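Local coordinates for protein cucumber peeling cupredoxin (Cucumis sativus, PDB 1JER) that probably shuttles electrons as a small plant blue copper protein, holding one copper(II) ion in a cupredoxin fold, at residues Asn41-Ala44 with Asn45-Asn48. Residues are numbered along the deposited sequence; the frame is centred on the assembly and turned at random.
Sequences NFPA and NAHN. With CU (copper (II) ion), chain B.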
loop_
_atom_site.group_PDB
_atom_site.type_symbol
_atom_site.label_atom_id
_atom_site.label_comp_id
_atom_site.label_asym_id
_atom_site.label_seq_id
_atom_site.Cartn_x
_atom_site.Cartn_y
_atom_site.Cartn_z
ATOM N N ASN A 41 -1.048 -1.863 -11.755
ATOM C CA ASN A 41 0.221 -1.838 -12.514
ATOM C C ASN A 41 -0.066 -1.126 -13.864
ATOM O O ASN A 41 -1.006 -1.466 -14.575
ATOM C CB ASN A 41 0.596 -3.299 -12.895
ATOM C CG ASN A 41 1.033 -4.094 -11.660
ATOM O OD1 ASN A 41 1.644 -3.612 -10.756
ATOM N ND2 ASN A 41 0.699 -5.407 -11.736
ATOM N N PHE A 42 0.774 -0.131 -14.138
ATOM C CA PHE A 42 0.547 0.577 -15.449
ATOM C C PHE A 42 1.888 1.242 -15.802
ATOM O O PHE A 42 2.742 1.435 -14.935
ATOM C CB PHE A 42 -0.511 1.620 -15.243
ATOM C CG PHE A 42 -0.371 2.526 -14.056
ATOM C CD1 PHE A 42 -0.869 2.148 -12.806
ATOM C CD2 PHE A 42 0.246 3.769 -14.160
ATOM C CE1 PHE A 42 -0.755 3.004 -11.723
ATOM C CE2 PHE A 42 0.370 4.617 -13.090
ATOM C CZ PHE A 42 -0.120 4.237 -11.837
ATOM N N PRO A 43 2.023 1.648 -17.055
ATOM C CA PRO A 43 3.293 2.354 -17.428
ATOM C C PRO A 43 3.349 3.698 -16.737
ATOM O O PRO A 43 2.404 4.476 -16.657
ATOM C CB PRO A 43 3.195 2.472 -18.926
ATOM C CG PRO A 43 1.863 2.068 -19.345
ATOM C CD PRO A 43 1.121 1.481 -18.162
ATOM N N ALA A 44 4.487 3.973 -16.088
ATOM C CA ALA A 44 4.606 5.240 -15.354
ATOM C C ALA A 44 4.130 6.412 -16.185
ATOM O O ALA A 44 4.162 6.435 -17.419
ATOM C CB ALA A 44 6.100 5.425 -14.974
ATOM N N ASN A 45 3.603 7.444 -15.504
ATOM C CA ASN A 45 3.211 8.630 -16.203
ATOM C C ASN A 45 2.053 8.534 -17.129
ATOM O O ASN A 45 1.552 9.609 -17.558
ATOM C CB ASN A 45 4.430 9.280 -16.892
ATOM C CG ASN A 45 5.278 10.107 -15.947
ATOM O OD1 ASN A 45 5.352 9.877 -14.741
ATOM N ND2 ASN A 45 5.954 11.129 -16.492
ATOM N N ALA A 46 1.515 7.359 -17.475
ATOM C CA ALA A 46 0.388 7.271 -18.397
ATOM C C ALA A 46 -0.974 7.295 -17.700
ATOM O O ALA A 46 -1.990 7.655 -18.276
ATOM C CB ALA A 46 0.477 5.946 -19.182
ATOM N N HIS A 47 -1.014 6.824 -16.455
ATOM C CA HIS A 47 -2.373 6.820 -15.784
ATOM C C HIS A 47 -2.126 7.196 -14.322
ATOM O O HIS A 47 -1.011 7.436 -13.889
ATOM C CB HIS A 47 -2.823 5.291 -15.759
ATOM C CG HIS A 47 -3.063 4.790 -17.145
ATOM N ND1 HIS A 47 -4.131 5.224 -17.900
ATOM C CD2 HIS A 47 -2.334 3.944 -17.940
ATOM C CE1 HIS A 47 -4.084 4.634 -19.102
ATOM N NE2 HIS A 47 -3.018 3.858 -19.141
ATOM N N ASN A 48 -3.192 7.136 -13.522
ATOM C CA ASN A 48 -3.003 7.320 -12.079
ATOM C C ASN A 48 -4.145 6.539 -11.396
ATOM O O ASN A 48 -4.917 5.872 -12.120
ATOM C CB ASN A 48 -2.988 8.770 -11.666
ATOM C CG ASN A 48 -4.234 9.527 -12.084
ATOM O OD1 ASN A 48 -4.171 10.735 -12.383
ATOM N ND2 ASN A 48 -5.336 8.867 -12.167
HETATM CU CU CU B . -5.617 6.359 -17.311
#
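Asn45 follows Ala44 at the corner of a type II beta turn that runs from Pro43 to Ala46, and it takes the positive phi (68°) that the third position of such a turn requires. Ala46 closes the turn: its N donates to Pro43 O at 3.1 Å in a nearly straight bond (165° at the hydrogen). Its methyl also meets the proline ring, with Ala46 CB 4.1 Å from Pro43 CG. Next comes His47, which binds copper through ND1 at 2.0 Å. Its CB makes an off-centre CH-pi contact with the Phe42 ring, 4.3 Å from the centroid. Pro43 CD approaches the edge of the imidazole, 4.2 Å from His47 CD2. With chi1 at 48°, Phe42 CG is tucked in beside both its backbone N and its carbonyl carbon, which turns the ring toward the His47 backbone and brings Phe42 CE2 to 3.2 Å from His47 O. Replacing Phe42 by alanine removes the ring, which would probably leave His47 CB without its CH-pi partner and open a gap beside the His47 carbonyl. Asn48 brings its CA to 4.2 Å from Phe42 CZ. Cys90, His95 and Gln100 complete the copper site, and Arg72, Ser74 and Trp14 hydrogen-bond to the loop's backbone. The whole loop passes from strand 37-40 in one sheet to strand 50-52, an outermost strand of the other.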